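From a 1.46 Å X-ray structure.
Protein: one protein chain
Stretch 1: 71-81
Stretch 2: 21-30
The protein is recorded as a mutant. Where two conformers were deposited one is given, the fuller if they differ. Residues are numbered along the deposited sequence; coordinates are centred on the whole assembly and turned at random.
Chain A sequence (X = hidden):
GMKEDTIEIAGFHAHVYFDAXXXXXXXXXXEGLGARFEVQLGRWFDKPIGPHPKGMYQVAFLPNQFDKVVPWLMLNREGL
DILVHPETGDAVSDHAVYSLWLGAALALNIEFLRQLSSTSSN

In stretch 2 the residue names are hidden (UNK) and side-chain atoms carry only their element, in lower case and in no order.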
# COMPACT_ATOMS: atom_id res chain seq x y z
N PRO A 71 4.39 5.96 4.54
CA PRO A 71 3.43 6.82 5.29
C PRO A 71 3.40 8.28 4.87
O PRO A 71 2.32 8.89 4.83
CB PRO A 71 3.83 6.60 6.74
CG PRO A 71 4.55 5.27 6.75
CD PRO A 71 5.32 5.28 5.44
N TRP A 72 4.55 8.85 4.50
CA TRP A 72 4.56 10.19 3.97
C TRP A 72 3.73 10.34 2.72
O TRP A 72 2.94 11.29 2.61
CB TRP A 72 5.97 10.72 3.77
CG TRP A 72 6.04 12.18 3.51
CD1 TRP A 72 6.10 13.20 4.43
CD2 TRP A 72 6.07 12.82 2.21
NE1 TRP A 72 6.17 14.41 3.77
CE2 TRP A 72 6.15 14.21 2.41
CE3 TRP A 72 6.04 12.33 0.89
CZ2 TRP A 72 6.17 15.11 1.36
CZ3 TRP A 72 6.08 13.25 -0.17
CH2 TRP A 72 6.16 14.61 0.08
N LEU A 73 3.91 9.47 1.74
CA LEU A 73 3.11 9.47 0.53
C LEU A 73 1.62 9.21 0.79
O LEU A 73 0.74 9.78 0.14
CB LEU A 73 3.70 8.46 -0.46
CG LEU A 73 5.06 8.80 -1.08
CD1 LEU A 73 5.59 7.58 -1.87
CD2 LEU A 73 4.87 10.01 -1.93
N MSE A 74 1.34 8.38 1.78
CA MSE A 74 -0.04 8.16 2.18
C MSE A 74 -0.78 9.45 2.43
O MSE A 74 -1.94 9.65 2.03
CB MSE A 74 -0.12 7.30 3.43
CG MSE A 74 -0.06 5.77 3.12
SE MSE A 74 0.41 4.56 4.52
CE MSE A 74 -1.26 3.80 4.67
N LEU A 75 -0.06 10.38 3.11
CA LEU A 75 -0.61 11.59 3.57
C LEU A 75 -0.43 12.70 2.54
O LEU A 75 -1.23 13.65 2.51
CB LEU A 75 0.04 12.03 4.88
CG LEU A 75 -0.14 11.13 6.10
CD1 LEU A 75 0.51 11.79 7.36
CD2 LEU A 75 -1.59 10.88 6.32
N ASN A 76 0.58 12.61 1.68
CA ASN A 76 1.03 13.79 0.90
C ASN A 76 1.05 13.58 -0.62
O ASN A 76 1.49 14.46 -1.38
CB ASN A 76 2.43 14.24 1.34
CG ASN A 76 2.44 14.80 2.71
OD1 ASN A 76 1.98 15.92 2.92
ND2 ASN A 76 2.98 14.05 3.66
N ARG A 77 0.50 12.46 -1.08
CA ARG A 77 0.46 12.18 -2.51
C ARG A 77 -0.46 13.10 -3.33
O ARG A 77 -0.42 13.08 -4.57
CB ARG A 77 0.12 10.73 -2.77
CG ARG A 77 -1.24 10.35 -2.37
CD ARG A 77 -1.44 8.90 -2.68
NE ARG A 77 -2.75 8.49 -2.20
CZ ARG A 77 -3.90 8.70 -2.84
NH1 ARG A 77 -3.94 9.20 -4.08
NH2 ARG A 77 -5.04 8.33 -2.25
N GLU A 78 -1.29 13.89 -2.66
CA GLU A 78 -2.14 14.84 -3.31
C GLU A 78 -2.84 14.25 -4.54
O GLU A 78 -2.87 14.87 -5.61
CB GLU A 78 -1.33 16.06 -3.73
CG GLU A 78 -0.87 16.89 -2.59
CD GLU A 78 -0.33 18.21 -3.09
OE1 GLU A 78 -1.15 19.05 -3.55
OE2 GLU A 78 0.90 18.40 -3.04
N GLY A 79 -3.44 13.09 -4.36
CA GLY A 79 -4.32 12.53 -5.35
C GLY A 79 -3.62 11.75 -6.44
O GLY A 79 -4.29 11.21 -7.31
N LEU A 80 -2.29 11.70 -6.40
CA LEU A 80 -1.53 10.92 -7.39
C LEU A 80 -1.66 9.42 -7.13
O LEU A 80 -1.77 8.98 -5.99
CB LEU A 80 -0.05 11.30 -7.32
CG LEU A 80 0.24 12.74 -7.71
CD1 LEU A 80 1.73 13.03 -7.41
CD2 LEU A 80 -0.11 13.03 -9.19
N ASP A 81 -1.66 8.63 -8.20
CA ASP A 81 -1.63 7.18 -8.04
C ASP A 81 -0.18 6.74 -7.98
O ASP A 81 0.66 7.23 -8.79
CB ASP A 81 -2.34 6.49 -9.19
CG ASP A 81 -3.78 6.98 -9.36
OD1 ASP A 81 -4.47 7.12 -8.32
OD2 ASP A 81 -4.23 7.25 -10.50
N UNK A 21 -1.81 17.39 -16.54
CA UNK A 21 -2.62 18.08 -15.52
C UNK A 21 -2.05 18.00 -14.11
O UNK A 21 -2.18 18.94 -13.33
c UNK A 21 -4.07 17.56 -15.52
N UNK A 22 -1.44 16.87 -13.79
CA UNK A 22 -0.94 16.62 -12.45
C UNK A 22 0.58 16.69 -12.37
O UNK A 22 1.16 16.39 -11.32
o UNK A 22 -0.95 14.24 -12.88
c UNK A 22 -1.37 15.23 -11.97
N UNK A 23 1.25 17.05 -13.46
CA UNK A 23 2.72 16.98 -13.48
C UNK A 23 3.35 17.85 -12.39
O UNK A 23 4.33 17.46 -11.76
c UNK A 23 5.01 17.85 -16.44
c UNK A 23 7.46 17.48 -16.49
n UNK A 23 8.49 16.89 -17.07
n UNK A 23 7.67 18.28 -15.44
c UNK A 23 4.65 17.20 -15.10
c UNK A 23 3.20 17.41 -14.84
n UNK A 23 6.23 17.27 -16.98
N UNK A 24 2.75 19.00 -12.14
CA UNK A 24 3.27 19.92 -11.14
C UNK A 24 3.10 19.41 -9.72
O UNK A 24 4.01 19.53 -8.90
c UNK A 24 2.67 21.33 -11.29
o UNK A 24 4.21 21.73 -13.11
o UNK A 24 2.30 22.83 -13.10
c UNK A 24 3.10 22.01 -12.59
N UNK A 25 1.95 18.82 -9.40
CA UNK A 25 1.81 18.11 -8.13
C UNK A 25 2.88 17.00 -8.00
O UNK A 25 3.51 16.80 -6.96
c UNK A 25 -0.68 18.56 -7.93
c UNK A 25 0.38 17.46 -8.00
c UNK A 25 0.31 16.54 -6.80
N UNK A 26 3.08 16.26 -9.07
CA UNK A 26 4.08 15.19 -9.07
C UNK A 26 5.47 15.77 -8.77
O UNK A 26 6.26 15.17 -8.07
c UNK A 26 4.08 14.48 -10.44
N UNK A 27 5.75 16.95 -9.33
CA UNK A 27 7.09 17.59 -9.13
C UNK A 27 7.27 17.97 -7.68
O UNK A 27 8.35 17.82 -7.11
c UNK A 27 7.26 18.79 -10.03
N UNK A 28 6.20 18.46 -7.07
CA UNK A 28 6.23 18.86 -5.65
C UNK A 28 6.39 17.67 -4.72
O UNK A 28 7.08 17.74 -3.70
n UNK A 28 1.63 22.16 -6.63
n UNK A 28 2.86 21.63 -4.73
c UNK A 28 4.80 20.93 -6.09
n UNK A 28 0.59 21.32 -4.77
c UNK A 28 4.96 19.63 -5.30
c UNK A 28 4.16 22.03 -5.27
c UNK A 28 1.70 21.71 -5.38
N UNK A 29 5.74 16.56 -5.04
CA UNK A 29 5.85 15.34 -4.27
C UNK A 29 7.28 14.86 -4.39
O UNK A 29 7.87 14.36 -3.43
c UNK A 29 5.20 12.89 -4.21
c UNK A 29 4.81 14.26 -4.76
c UNK A 29 3.36 14.68 -4.36
N UNK A 30 7.84 14.99 -5.59
CA UNK A 30 9.18 14.53 -5.84
C UNK A 30 10.20 15.28 -5.00
O UNK A 30 11.12 14.67 -4.43
c UNK A 30 10.86 13.65 -9.18
n UNK A 30 13.26 14.96 -10.17
c UNK A 30 9.52 14.64 -7.32
n UNK A 30 12.12 13.02 -9.51
c UNK A 30 10.75 13.82 -7.68
n UNK A 30 14.28 12.89 -10.21
c UNK A 30 13.21 13.64 -9.96

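Position 21 carries a single side-chain carbon, out of reach of stretch 1, and one carbon on CA makes it Ala-21. Position 22 has one carbon followed by one oxygen, the pattern of a hydroxymethyl group. Its CB lies 3.8 Å from CD2 of Leu-80, and the residue is Ser-22; the hydroxyl OG is hydrogen-bonded to a residue just outside the stretch.

At position 23 three carbons lead to a nitrogen and then to a carbon bearing two more nitrogens, a guanidinium group. The CA-to-CB bond points away from stretch 1, and no side-chain atom touches it; this is Arg-23, and its NE and NH2 are hydrogen-bonded elsewhere in the structure. Position 24 shows two carbons, the second carrying two oxygens: a short carboxylate, out of reach of stretch 1, hence Asp-24.

Position 25 has three carbons, with the branch at the first, and one methyl lies near CB of Glu-78 and CD1 of Leu-80. No oxygen takes the place of either methyl, so the residue is Val-25. Its chi1 is t, and CG1 reaches CB of Glu-78 at 3.5 Å and CD1 of Leu-80 at 3.8 Å. Position 26 has one carbon only, directed sideways. Its CA lies 3.6 Å from CD1 of Leu-80 and its CB 4.1 Å from the same methyl; this is Ala-26, and the leucine methyl lies closer to its CA than to its CB. Position 27 again has a single carbon, now pointing away from stretch 1, and is Ala-27.

Position 28 repeats the pattern of three carbons, a nitrogen and a carbon with two further nitrogens, but here the CA-to-CB bond points toward stretch 1. The guanidinium meets the carboxylate of Glu-78, and the residue is Arg-28. A salt bridge joins its NH2 to OE1 of Glu-78 at 3.1 Å; the accompanying hydrogen bond from NH2 to OE2 of Glu-78, at 3.4 Å, is weak. This arginine was deposited in two conformers, so the bridge describes the one given.

Position 29 is another three-carbon side chain branched at its first atom, and it is buried, one methyl by CD2 of Leu-73 and CZ3 of Trp-72 and the other by CD1 of Leu-80: Val-29. CG1 packs against CD2 of Leu-73 at 3.7 Å and CZ3 of Trp-72 at 4.2 Å, while CG2 lies 3.8 Å from CD1 of Leu-80 and 3.5 Å from the backbone O of Asn-76. Position 30 has three carbons, a nitrogen and a carbon with two more nitrogens; its CA-to-CB bond points away from stretch 1, and it is Arg-30.

The contact therefore rests on one side of helix 23-30, where Val-25 meets Arg-77, Glu-78 and Leu-80, while Val-29, one turn on, also packs against Trp-72, Leu-73 and the backbone O of Asn-76. The type I' turn from Arg-77 to Leu-80, closed by Leu-80 N to Arg-77 O at 3.0 Å, brings Leu-80 back against the helix, so that its CD1 contacts both valines and Ala-26. The CA-to-CB bond of Arg-77 points away, and its NH1 donates to O of Leu-80 at 2.9 Å, bracing the turn. At the exposed margin, the salt bridge between Arg-28 and Glu-78 supplements this apolar packing.

Stretch 2, residues 21-30: ASRDVAARVR
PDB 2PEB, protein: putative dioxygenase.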